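Aldose-aldose oxidoreductase (Caulobacter crescentus, PDB 5A04) probably transfers reducing equivalents from one aldose sugar to another by way of a tightly held nicotinamide cofactor, NADP(H). Local coordinates at residues G97-C102 and A123-M128; V205-S210 and E325-A330. One frame throughout, in Å; residues are numbered along the deposited sequence.

Interaction 1. Residues G97-C102 and A123-M128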
# COMPACT_ATOMS: atom_id res chain seq x y z
N GLY A 97 -24.83 21.58 -28.98
CA GLY A 97 -24.19 20.94 -30.11
C GLY A 97 -22.67 20.84 -30.01
O GLY A 97 -21.97 20.73 -31.03
N LYS A 98 -22.16 20.87 -28.78
CA LYS A 98 -20.71 20.81 -28.57
C LYS A 98 -20.24 19.46 -28.03
O LYS A 98 -20.95 18.80 -27.25
CB LYS A 98 -20.25 21.91 -27.60
CG LYS A 98 -20.79 23.32 -27.93
CD LYS A 98 -20.48 23.74 -29.36
CE LYS A 98 -20.87 25.19 -29.59
NZ LYS A 98 -20.69 25.59 -31.02
N HIS A 99 -19.05 19.04 -28.46
CA HIS A 99 -18.36 17.93 -27.84
C HIS A 99 -17.93 18.36 -26.45
O HIS A 99 -17.84 19.55 -26.19
CB HIS A 99 -17.14 17.52 -28.67
CG HIS A 99 -17.48 17.18 -30.09
ND1 HIS A 99 -17.88 15.92 -30.47
CD2 HIS A 99 -17.45 17.92 -31.21
CE1 HIS A 99 -18.09 15.90 -31.77
NE2 HIS A 99 -17.83 17.10 -32.25
N VAL A 100 -17.67 17.42 -25.55
CA VAL A 100 -17.40 17.78 -24.17
C VAL A 100 -16.18 17.07 -23.61
O VAL A 100 -16.05 15.87 -23.74
CB VAL A 100 -18.60 17.45 -23.26
CG1 VAL A 100 -18.26 17.73 -21.79
CG2 VAL A 100 -19.82 18.26 -23.68
N MET A 101 -15.28 17.86 -23.02
CA MET A 101 -14.25 17.36 -22.12
C MET A 101 -14.74 17.69 -20.71
O MET A 101 -15.06 18.84 -20.41
CB MET A 101 -12.89 18.02 -22.39
CG MET A 101 -11.78 17.53 -21.50
SD MET A 101 -10.98 16.06 -22.16
CE MET A 101 -9.99 16.80 -23.47
N CYS A 102 -14.83 16.68 -19.86
CA CYS A 102 -15.31 16.90 -18.49
C CYS A 102 -14.25 16.46 -17.49
O CYS A 102 -13.69 15.37 -17.61
CB CYS A 102 -16.61 16.14 -18.25
SG CYS A 102 -17.33 16.50 -16.63
N ALA A 123 -27.01 13.98 -28.71
CA ALA A 123 -26.49 15.11 -29.48
C ALA A 123 -25.56 14.69 -30.61
O ALA A 123 -25.21 15.51 -31.47
CB ALA A 123 -25.76 16.09 -28.56
N GLY A 124 -25.15 13.42 -30.61
CA GLY A 124 -24.19 12.94 -31.59
C GLY A 124 -22.85 13.64 -31.39
O GLY A 124 -22.18 14.01 -32.36
N ARG A 125 -22.47 13.83 -30.14
CA ARG A 125 -21.21 14.50 -29.81
C ARG A 125 -20.36 13.62 -28.90
O ARG A 125 -20.88 12.76 -28.18
CB ARG A 125 -21.47 15.86 -29.16
CG ARG A 125 -22.15 16.88 -30.09
CD ARG A 125 -21.29 17.17 -31.32
NE ARG A 125 -21.90 18.16 -32.21
CZ ARG A 125 -22.58 17.86 -33.31
NH1 ARG A 125 -22.74 16.59 -33.67
NH2 ARG A 125 -23.11 18.83 -34.05
N LYS A 126 -19.05 13.83 -28.93
CA LYS A 126 -18.15 13.00 -28.15
C LYS A 126 -17.99 13.53 -26.73
O LYS A 126 -18.16 14.72 -26.46
CB LYS A 126 -16.79 12.91 -28.84
CG LYS A 126 -16.88 12.14 -30.15
CD LYS A 126 -15.53 12.00 -30.83
CE LYS A 126 -15.71 11.42 -32.23
NZ LYS A 126 -16.41 10.11 -32.19
N LEU A 127 -17.68 12.61 -25.82
CA LEU A 127 -17.51 12.91 -24.40
C LEU A 127 -16.23 12.27 -23.91
O LEU A 127 -16.02 11.06 -24.09
CB LEU A 127 -18.71 12.40 -23.59
CG LEU A 127 -18.67 12.49 -22.06
CD1 LEU A 127 -18.47 13.94 -21.57
CD2 LEU A 127 -19.97 11.88 -21.49
N MET A 128 -15.35 13.06 -23.32
CA MET A 128 -14.09 12.56 -22.80
C MET A 128 -13.90 13.07 -21.38
O MET A 128 -14.25 14.21 -21.08
CB MET A 128 -12.93 13.00 -23.69
CG MET A 128 -11.58 12.50 -23.21
SD MET A 128 -10.28 13.06 -24.34
CE MET A 128 -8.83 12.84 -23.31
O HOH W 1 -22.90 21.77 -33.81
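Arg125 and His99 meet at about a right angle: the CD methylene of Arg125 sits over the centre of the imidazole, 3.6 Å from the centroid of the His99 ring, a CH-pi contact. At the edge of the ring, slightly tilted from its plane, Lys126 N donates to His99 ND1 over 2.8 Å, nearly straight at 176°, which identifies ND1 as the acceptor nitrogen. The bend at chi2 (-61°) lays Arg125 CD over the ring; from there the extended chi3 carries NE to Gly97 O at 2.8 Å, above the carbonyl plane, while NH1 bonds Gly124 O and water 1 links NH2 to Gly97 O. Here the contact opens into the parallel pairing of strands 99-102 and 127-129, joined by helix 110-123 as a beta-alpha-beta unit of the Rossmann fold. Replacing Arg125 with an alanine would probably uncover that imidazole face and leave Gly97 O without its NE partner. Farther along, backbone bonds alternate: Val100 N to Lys126 O, Met128 N to Val100 O, Cys102 N to Met128 O. On one sheet face Val100 CG1 meets Leu127 CD1; on the other, Met101, folded at chi2 and chi3, lays SD 3.8 Å from CG of the extended Met128, Leu300 packing against both.

Interaction 2. Residues V205-S210 and E325-A330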
# COMPACT_ATOMS: atom_id res chain seq x y z
N VAL A 205 -14.74 -5.63 -3.66
CA VAL A 205 -14.23 -4.41 -3.05
C VAL A 205 -14.36 -4.47 -1.53
O VAL A 205 -15.44 -4.79 -1.02
CB VAL A 205 -15.02 -3.18 -3.55
CG1 VAL A 205 -14.53 -1.91 -2.87
CG2 VAL A 205 -14.93 -3.07 -5.07
N ASN A 206 -13.27 -4.17 -0.82
CA ASN A 206 -13.29 -3.88 0.62
C ASN A 206 -12.93 -2.43 0.84
O ASN A 206 -12.21 -1.85 0.03
CB ASN A 206 -12.26 -4.72 1.41
CG ASN A 206 -12.73 -6.11 1.73
OD1 ASN A 206 -13.93 -6.38 1.80
ND2 ASN A 206 -11.77 -7.01 1.96
N ALA A 207 -13.35 -1.86 1.96
CA ALA A 207 -12.91 -0.52 2.31
C ALA A 207 -13.01 -0.26 3.81
O ALA A 207 -13.85 -0.82 4.50
CB ALA A 207 -13.73 0.53 1.55
N VAL A 208 -12.13 0.62 4.28
CA VAL A 208 -12.16 1.13 5.65
C VAL A 208 -12.10 2.66 5.59
O VAL A 208 -11.27 3.22 4.87
CB VAL A 208 -10.97 0.58 6.50
CG1 VAL A 208 -11.11 -0.91 6.71
CG2 VAL A 208 -9.66 0.87 5.84
N GLU A 209 -13.00 3.32 6.31
CA GLU A 209 -12.97 4.78 6.40
C GLU A 209 -12.46 5.24 7.75
O GLU A 209 -12.71 4.61 8.77
CB GLU A 209 -14.37 5.37 6.15
CG GLU A 209 -14.36 6.89 6.03
CD GLU A 209 -15.62 7.55 6.53
OE1 GLU A 209 -16.74 7.03 6.25
OE2 GLU A 209 -15.49 8.61 7.19
N SER A 210 -11.70 6.33 7.75
CA SER A 210 -11.26 6.92 9.00
C SER A 210 -11.29 8.43 8.89
O SER A 210 -10.48 9.04 8.18
CB SER A 210 -9.87 6.43 9.38
OG SER A 210 -9.50 6.92 10.66
N GLU A 325 -19.00 3.98 -5.82
CA GLU A 325 -20.22 3.65 -5.06
C GLU A 325 -20.01 2.38 -4.23
O GLU A 325 -20.43 2.33 -3.07
CB GLU A 325 -21.42 3.49 -6.01
CG GLU A 325 -21.90 4.84 -6.54
CD GLU A 325 -23.32 4.82 -7.10
OE1 GLU A 325 -23.97 3.74 -7.10
OE2 GLU A 325 -23.78 5.91 -7.54
N ALA A 326 -19.34 1.39 -4.81
CA ALA A 326 -19.11 0.13 -4.08
C ALA A 326 -18.13 0.31 -2.92
O ALA A 326 -18.28 -0.34 -1.88
CB ALA A 326 -18.61 -0.96 -5.03
N ILE A 327 -17.11 1.15 -3.11
CA ILE A 327 -16.16 1.46 -2.04
C ILE A 327 -16.89 2.12 -0.86
O ILE A 327 -16.71 1.72 0.29
CB ILE A 327 -15.01 2.37 -2.54
CG1 ILE A 327 -14.15 1.62 -3.56
CG2 ILE A 327 -14.15 2.88 -1.34
CD1 ILE A 327 -13.31 2.55 -4.47
N TYR A 328 -17.72 3.11 -1.14
CA TYR A 328 -18.45 3.78 -0.08
C TYR A 328 -19.37 2.77 0.63
O TYR A 328 -19.48 2.78 1.86
CB TYR A 328 -19.24 4.96 -0.63
CG TYR A 328 -18.43 6.22 -0.88
CD1 TYR A 328 -17.52 6.69 0.07
CD2 TYR A 328 -18.62 6.96 -2.03
CE1 TYR A 328 -16.80 7.87 -0.15
CE2 TYR A 328 -17.91 8.12 -2.26
CZ TYR A 328 -17.01 8.58 -1.32
OH TYR A 328 -16.33 9.75 -1.56
N ARG A 329 -19.99 1.88 -0.13
CA ARG A 329 -20.90 0.90 0.45
C ARG A 329 -20.13 -0.12 1.30
O ARG A 329 -20.59 -0.49 2.39
CB ARG A 329 -21.70 0.18 -0.63
CG ARG A 329 -22.66 -0.88 -0.08
CD ARG A 329 -23.61 -1.35 -1.17
NE ARG A 329 -24.28 -0.22 -1.81
CZ ARG A 329 -25.44 0.31 -1.42
NH1 ARG A 329 -26.09 -0.19 -0.38
NH2 ARG A 329 -25.96 1.35 -2.07
N ALA A 330 -18.97 -0.54 0.82
CA ALA A 330 -18.17 -1.52 1.54
C ALA A 330 -17.72 -0.99 2.89
O ALA A 330 -17.70 -1.73 3.87
CB ALA A 330 -16.94 -1.95 0.71
O HOH W 2 -15.24 -3.45 3.62
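Ala330 and the peptide group joining Asn206 to Ala207 form the flat part of this contact: the CB of Ala330 lies above one face of that peptide, toward its N-H side, 3.8 Å from Ala207 N, and is nearer still to Val205 O at 3.6 Å. At the peptide's edge, the N-H of Ala207 points to water 2, which also lies within bonding distance of Ala330 O and spans strand and helix. The amide of Asn206 stands on the other side of the strand, its OD1 held by Thr336 OG1 and its ND2 by Gln228 OE1.

This is the helix-on-sheet packing of the C-terminal alpha/beta domain, in which helix 314-333 lies across strand 204-210, their short axes crossing at -60° and approaching to 6.7 Å. So close a fit is consistent with the small side chains of Ala207, Ala326 and Ala330. Residues alternate along the strand: Val205 and Ala207 turn toward the helix, whereas Asn206 and Val208 pack against Val208 and Asn206 of the second subunit, so one strand serves both the domain core and the dimer interface.

Ile327 is the branched side chain that spreads between the two strand residues. Its CG1, anti to the carbonyl carbon (chi1 -66°), meets Val205 CG1 at 3.6 Å, the two side chains crossing at about a right angle. Its CG2 reaches Ala207 instead, and Phe227 and Ile225 of strand 224-230 extend the apolar surface around it. Val205 divides its branches: CG1 serves Ile327, while CG2 turns to Ala326 CB. The Ala207 methyl touches both Ile327 CG2 (3.7 Å) and Ala330 CB (4.1 Å), and comes to 3.4 Å from Ile327 O.

Overall arrangement
Both contacts are largely buried, interaction 2 throughout, interaction 1 with a partly exposed polar start, and they solve different packing problems in different domains. Interaction 1 joins neighbouring strands within the parallel Rossmann sheet, so main-chain hydrogen bonds carry its strand part, with side-chain bonds from an arginine and to a histidine at its start and apolar side chains where the strands run toward the cofactor region; Cys102 has its side chain about 7 Å from the bound NADPH. Interaction 2 layers a helix on a mixed sheet, relying on methyl groups and a bridging water. No second chain touches interaction 1, while interaction 2 lies next to the dimer partner. They share no element, and their centres lie 31 Å apart.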